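Local structure of HpcH/HpaI aldolase/citrate lyase family protein (Burkholderia cenocepacia, 4MF4) at residues A[31-36]-A[249-254]; A[48-53]-A[244-249]. The protein belongs to the HpcH/HpaI aldolase/citrate lyase family, whose members are built on a TIM barrel, and is assembled from six copies of the chain. All blocks are in the same frame, centred on the assembly; numbering follows the deposited sequence.

Interaction 1 of 2, residues A[31-36]-A[249-254]; sequences WLSLGS and VSADVS
OD2 of Asp-252 is gripped by two donors. Leu-34 N reaches Asp-252 OD2 at 3.1 Å on its syn lone pair, and a water 2.9 Å from Asp-252 OD2 donates a second hydrogen bond to it; that water accepts a weak one from Ser-36 N. The other oxygen, OD1, takes Ser-33 N over 3.0 Å from above the carboxylate plane, and Val-253 N, in the first turn of the helix, adds a weak bond to it. CG of Asp-252 sits in the crowded position between backbone N and carbonyl carbon (chi1 54°), which folds the group back over its own helix start; gripped at both oxygens, it has little freedom to turn. The helix N-terminus and the donors would be expected to favour the charged form. Leu-34 slides past the carboxylate in the opposite direction, its CB and CG both 3.4 Å from Asp-252 OD2, and lays CD2 against CB of Val-253 at 3.8 Å. Trp-31, at the end of strand 27-32, forms a parallel bridge with Ala-251 of strand 246-251: Trp-31 N donates to Ser-250 O, while Trp-31 O takes Asp-252 N at 2.9 Å, nearly along the C=O axis. CB of Trp-31 and CB of Ala-251 lie 3.6 Å apart, and the indole leads away, where NE1 hydrogen-bonds Asp-54 OD2. Leu-34 O accepts a hydrogen bond from Ser-38 OG of the second subunit. Strand 27-32 beside strand 246-251 closes a TIM barrel, and the aspartate ties the loop after the first strand to the start of the last helix.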
loop_
_atom_site.group_PDB
_atom_site.type_symbol
_atom_site.label_atom_id
_atom_site.label_comp_id
_atom_site.label_asym_id
_atom_site.label_seq_id
_atom_site.Cartn_x
_atom_site.Cartn_y
_atom_site.Cartn_z
ATOM N N TRP A 31 -16.884 -16.872 4.353
ATOM C CA TRP A 31 -16.039 -16.477 3.244
ATOM C C TRP A 31 -15.625 -15.019 3.407
ATOM O O TRP A 31 -16.486 -14.152 3.683
ATOM C CB TRP A 31 -16.822 -16.583 1.927
ATOM C CG TRP A 31 -16.024 -17.067 0.808
ATOM C CD1 TRP A 31 -15.606 -16.354 -0.270
ATOM C CD2 TRP A 31 -15.561 -18.409 0.623
ATOM N NE1 TRP A 31 -14.885 -17.181 -1.106
ATOM C CE2 TRP A 31 -14.843 -18.438 -0.570
ATOM C CE3 TRP A 31 -15.672 -19.582 1.373
ATOM C CZ2 TRP A 31 -14.257 -19.599 -1.056
ATOM C CZ3 TRP A 31 -15.076 -20.732 0.900
ATOM C CH2 TRP A 31 -14.374 -20.739 -0.299
ATOM N N LEU A 32 -14.323 -14.755 3.253
ATOM C CA LEU A 32 -13.821 -13.405 3.332
ATOM C C LEU A 32 -13.395 -12.936 1.943
ATOM O O LEU A 32 -12.329 -13.312 1.467
ATOM C CB LEU A 32 -12.646 -13.288 4.305
ATOM C CG LEU A 32 -12.829 -13.815 5.722
ATOM C CD1 LEU A 32 -11.540 -13.607 6.500
ATOM C CD2 LEU A 32 -14.001 -13.156 6.424
ATOM N N SER A 33 -14.252 -12.111 1.335
ATOM C CA SER A 33 -14.076 -11.506 0.001
ATOM C C SER A 33 -13.642 -10.025 0.013
ATOM O O SER A 33 -13.119 -9.528 -0.993
ATOM C CB SER A 33 -15.406 -11.545 -0.768
ATOM O OG SER A 33 -15.907 -12.870 -0.842
ATOM N N LEU A 34 -13.849 -9.311 1.122
ATOM C CA LEU A 34 -13.652 -7.864 1.125
ATOM C C LEU A 34 -12.179 -7.448 1.094
ATOM O O LEU A 34 -11.866 -6.301 0.713
ATOM C CB LEU A 34 -14.349 -7.204 2.339
ATOM C CG LEU A 34 -15.884 -7.152 2.409
ATOM C CD1 LEU A 34 -16.293 -6.765 3.844
ATOM C CD2 LEU A 34 -16.387 -6.168 1.362
ATOM N N GLY A 35 -11.268 -8.346 1.438
ATOM C CA GLY A 35 -9.842 -8.019 1.380
ATOM C C GLY A 35 -9.344 -7.036 2.422
ATOM O O GLY A 35 -8.348 -6.332 2.208
ATOM N N SER A 36 -10.019 -7.016 3.564
ATOM C CA SER A 36 -9.867 -5.977 4.577
ATOM C C SER A 36 -9.291 -6.570 5.851
ATOM O O SER A 36 -9.867 -7.512 6.389
ATOM C CB SER A 36 -11.283 -5.397 4.894
ATOM O OG SER A 36 -11.255 -4.567 6.070
ATOM N N VAL A 249 -21.333 -20.298 5.716
ATOM C CA VAL A 249 -22.548 -19.494 5.882
ATOM C C VAL A 249 -22.384 -18.182 5.109
ATOM O O VAL A 249 -22.234 -17.091 5.694
ATOM C CB VAL A 249 -22.896 -19.247 7.384
ATOM C CG1 VAL A 249 -24.283 -18.663 7.534
ATOM C CG2 VAL A 249 -22.832 -20.511 8.220
ATOM N N SER A 250 -22.375 -18.310 3.784
ATOM C CA SER A 250 -22.196 -17.198 2.856
ATOM C C SER A 250 -20.878 -16.426 3.073
ATOM O O SER A 250 -19.884 -17.005 3.474
ATOM C CB SER A 250 -23.439 -16.298 2.879
ATOM O OG SER A 250 -23.484 -15.373 1.798
ATOM N N ALA A 251 -20.879 -15.125 2.809
ATOM C CA ALA A 251 -19.642 -14.305 2.676
ATOM C C ALA A 251 -19.858 -12.971 3.364
ATOM O O ALA A 251 -21.029 -12.476 3.483
ATOM C CB ALA A 251 -19.330 -14.079 1.191
ATOM N N ASP A 252 -18.745 -12.406 3.819
ATOM C CA ASP A 252 -18.731 -11.106 4.495
ATOM C C ASP A 252 -19.476 -10.033 3.701
ATOM O O ASP A 252 -20.355 -9.371 4.259
ATOM C CB ASP A 252 -17.279 -10.645 4.797
ATOM C CG ASP A 252 -16.366 -10.617 3.568
ATOM O OD1 ASP A 252 -16.767 -10.965 2.422
ATOM O OD2 ASP A 252 -15.203 -10.195 3.742
ATOM N N VAL A 253 -19.171 -9.892 2.410
ATOM C CA VAL A 253 -19.752 -8.794 1.644
ATOM C C VAL A 253 -21.263 -8.991 1.467
ATOM O O VAL A 253 -22.010 -8.024 1.419
ATOM C CB VAL A 253 -19.074 -8.615 0.263
ATOM C CG1 VAL A 253 -19.261 -9.819 -0.638
ATOM C CG2 VAL A 253 -19.586 -7.387 -0.435
ATOM N N SER A 254 -21.699 -10.249 1.336
ATOM C CA SER A 254 -23.118 -10.559 1.194
ATOM C C SER A 254 -23.906 -10.195 2.467
ATOM O O SER A 254 -24.994 -9.597 2.424
ATOM C CB SER A 254 -23.279 -12.042 0.849
ATOM O OG SER A 254 -22.537 -12.344 -0.337
HETATM O O HOH W 1 -12.649 -8.983 4.296
#

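Interaction 2 of 2, residues A[48-53]-A[244-249]; sequences YDWLCI and YRLITV
CD1 of Leu-246 rests on one face of the Trp-50 indole in the barrel interior, 3.6 Å from the centroid of the five-membered ring and 26° off its normal, a CH-pi contact displaced toward the NE1 rim. CG of the same leucine follows at 3.5 Å from Trp-50 CZ2, so the branched end lies along the pyrrole and the near part of the benzene ring. At the far end Thr-248 meets the indole edge-on: its OG1 lies near the ring plane, 3.2 Å from Trp-50 CH2. On the outer side of the barrel, CE2 at the edge of the Tyr-48 ring touches Val-249 CG2 at 4.0 Å. No hydrogen bond joins the two segments. Strands 50-54 and 246-251 are the second and eighth of the TIM barrel, separated in the sheet by strand 27-32, and the short segments 50-53 and 246-249 run at 68° with axes 9.0 Å apart; Trp-50 bridges that gap with its side chain. Its CG takes the crowded position between backbone N and carbonyl carbon (chi1 56°), and NE1 hydrogen-bonds Leu-27 O on the intervening strand, which helps to fix the rotation of the ring. Leu-246 has CG anti to its backbone N, and its side chain also touches Cys-185 and Phe-187 of strand 185-188. Thr-248 OG1 is hydrogen-bonded to Ile-228 O of strand 225-230. Farther out, the Tyr-48 hydroxyl hydrogen-bonds Thr-260 O of the second subunit, whose Leu-264 packs on the same tyrosine and whose Ala-263 packs on Val-249.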
loop_
_atom_site.group_PDB
_atom_site.type_symbol
_atom_site.label_atom_id
_atom_site.label_comp_id
_atom_site.label_asym_id
_atom_site.label_seq_id
_atom_site.Cartn_x
_atom_site.Cartn_y
_atom_site.Cartn_z
ATOM N N TYR A 48 -17.112 -18.109 14.432
ATOM C CA TYR A 48 -17.066 -19.169 13.398
ATOM C C TYR A 48 -15.906 -20.132 13.687
ATOM O O TYR A 48 -14.866 -19.745 14.266
ATOM C CB TYR A 48 -16.921 -18.561 12.003
ATOM C CG TYR A 48 -18.224 -18.010 11.506
ATOM C CD1 TYR A 48 -18.678 -16.780 11.912
ATOM C CD2 TYR A 48 -19.001 -18.729 10.609
ATOM C CE1 TYR A 48 -19.937 -16.306 11.501
ATOM C CE2 TYR A 48 -20.223 -18.256 10.168
ATOM C CZ TYR A 48 -20.685 -17.052 10.616
ATOM O OH TYR A 48 -21.865 -16.579 10.129
ATOM N N ASP A 49 -16.073 -21.383 13.284
ATOM C CA ASP A 49 -14.966 -22.378 13.390
ATOM C C ASP A 49 -13.827 -22.082 12.400
ATOM O O ASP A 49 -12.645 -22.337 12.701
ATOM C CB ASP A 49 -15.527 -23.767 13.210
ATOM C CG ASP A 49 -16.653 -24.050 14.190
ATOM O OD1 ASP A 49 -16.373 -23.897 15.404
ATOM O OD2 ASP A 49 -17.820 -24.335 13.767
ATOM N N TRP A 50 -14.166 -21.579 11.211
ATOM C CA TRP A 50 -13.128 -21.241 10.221
ATOM C C TRP A 50 -13.499 -20.014 9.425
ATOM O O TRP A 50 -14.673 -19.669 9.348
ATOM C CB TRP A 50 -12.827 -22.448 9.301
ATOM C CG TRP A 50 -14.011 -22.992 8.594
ATOM C CD1 TRP A 50 -15.001 -23.787 9.117
ATOM C CD2 TRP A 50 -14.349 -22.782 7.226
ATOM N NE1 TRP A 50 -15.941 -24.073 8.151
ATOM C CE2 TRP A 50 -15.566 -23.463 6.983
ATOM C CE3 TRP A 50 -13.758 -22.065 6.184
ATOM C CZ2 TRP A 50 -16.184 -23.467 5.742
ATOM C CZ3 TRP A 50 -14.367 -22.103 4.935
ATOM C CH2 TRP A 50 -15.593 -22.789 4.744
ATOM N N LEU A 51 -12.496 -19.341 8.865
ATOM C CA LEU A 51 -12.697 -18.189 8.004
ATOM C C LEU A 51 -11.857 -18.360 6.748
ATOM O O LEU A 51 -10.700 -18.740 6.839
ATOM C CB LEU A 51 -12.258 -16.898 8.701
ATOM C CG LEU A 51 -12.955 -16.506 10.003
ATOM C CD1 LEU A 51 -12.268 -15.314 10.672
ATOM C CD2 LEU A 51 -14.385 -16.123 9.727
ATOM N N CYS A 52 -12.432 -18.127 5.576
ATOM C CA CYS A 52 -11.704 -18.396 4.302
ATOM C C CYS A 52 -11.228 -17.113 3.615
ATOM O O CYS A 52 -12.048 -16.270 3.267
ATOM C CB CYS A 52 -12.550 -19.200 3.320
ATOM S SG CYS A 52 -11.590 -19.721 1.887
ATOM N N ILE A 53 -9.927 -16.975 3.469
ATOM C CA ILE A 53 -9.344 -15.871 2.695
ATOM C C ILE A 53 -9.274 -16.343 1.257
ATOM O O ILE A 53 -8.490 -17.212 0.923
ATOM C CB ILE A 53 -7.960 -15.477 3.223
ATOM C CG1 ILE A 53 -8.048 -15.016 4.678
ATOM C CG2 ILE A 53 -7.310 -14.367 2.381
ATOM C CD1 ILE A 53 -6.724 -15.156 5.392
ATOM N N TYR A 244 -23.554 -32.678 5.545
ATOM C CA TYR A 244 -22.387 -31.887 5.290
ATOM C C TYR A 244 -21.811 -31.413 6.639
ATOM O O TYR A 244 -22.567 -31.046 7.549
ATOM C CB TYR A 244 -22.728 -30.651 4.467
ATOM C CG TYR A 244 -23.088 -30.926 3.032
ATOM C CD1 TYR A 244 -22.100 -30.957 2.018
ATOM C CD2 TYR A 244 -24.410 -31.176 2.678
ATOM C CE1 TYR A 244 -22.440 -31.233 0.688
ATOM C CE2 TYR A 244 -24.753 -31.422 1.368
ATOM C CZ TYR A 244 -23.771 -31.459 0.380
ATOM O OH TYR A 244 -24.163 -31.700 -0.913
ATOM N N ARG A 245 -20.487 -31.378 6.734
ATOM C CA ARG A 245 -19.773 -30.909 7.939
ATOM C C ARG A 245 -19.121 -29.499 7.817
ATOM O O ARG A 245 -19.346 -28.606 8.680
ATOM C CB ARG A 245 -18.772 -31.950 8.345
ATOM C CG ARG A 245 -19.475 -33.210 8.869
ATOM C CD ARG A 245 -18.497 -34.152 9.464
ATOM N NE ARG A 245 -17.886 -33.504 10.624
ATOM C CZ ARG A 245 -16.610 -33.597 10.952
ATOM N NH1 ARG A 245 -15.763 -34.311 10.209
ATOM N NH2 ARG A 245 -16.173 -32.941 12.002
ATOM N N LEU A 246 -18.400 -29.239 6.727
ATOM C CA LEU A 246 -17.725 -27.937 6.592
ATOM C C LEU A 246 -18.598 -26.985 5.797
ATOM O O LEU A 246 -18.545 -26.923 4.537
ATOM C CB LEU A 246 -16.371 -28.115 5.930
ATOM C CG LEU A 246 -15.469 -26.891 5.968
ATOM C CD1 LEU A 246 -14.626 -26.881 7.239
ATOM C CD2 LEU A 246 -14.572 -26.831 4.772
ATOM N N ILE A 247 -19.425 -26.238 6.520
ATOM C CA ILE A 247 -20.487 -25.467 5.909
ATOM C C ILE A 247 -20.147 -23.980 5.968
ATOM O O ILE A 247 -19.924 -23.455 7.061
ATOM C CB ILE A 247 -21.819 -25.713 6.618
ATOM C CG1 ILE A 247 -22.220 -27.181 6.470
ATOM C CG2 ILE A 247 -22.892 -24.822 6.009
ATOM C CD1 ILE A 247 -23.469 -27.577 7.225
ATOM N N THR A 248 -20.091 -23.340 4.800
ATOM C CA THR A 248 -19.825 -21.916 4.678
ATOM C C THR A 248 -21.165 -21.197 4.740
ATOM O O THR A 248 -22.011 -21.441 3.903
ATOM C CB THR A 248 -19.197 -21.528 3.311
ATOM O OG1 THR A 248 -18.161 -22.424 2.919
ATOM C CG2 THR A 248 -18.616 -20.154 3.355
ATOM N N VAL A 249 -21.333 -20.298 5.716
ATOM C CA VAL A 249 -22.548 -19.494 5.882
ATOM C C VAL A 249 -22.384 -18.182 5.109
ATOM O O VAL A 249 -22.234 -17.091 5.694
ATOM C CB VAL A 249 -22.896 -19.247 7.384
ATOM C CG1 VAL A 249 -24.283 -18.663 7.534
ATOM C CG2 VAL A 249 -22.832 -20.511 8.220
#

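The centres of interactions 1 and 2 lie about 12 Å apart on one parallel barrel sheet, and both use strand 246-251, sharing Val-249. Along the chain 31-36 comes first, then 48-53, then 244-249 and 249-254, so interaction 2 is nested within the loop that interaction 1 closes. Strand 27-32 runs between the other two: Leu-32 N lies 2.7 Å from Cys-52 O, a probable hydrogen bond, and the Trp-31 indole packs on Thr-248 CG2 and Cys-52 SG. Interaction 1 thus joins neighbouring strands at their C-terminal ends, while interaction 2 crosses from second strand to eighth. Both also reach the second subunit, so the outside of this seam forms part of a subunit interface.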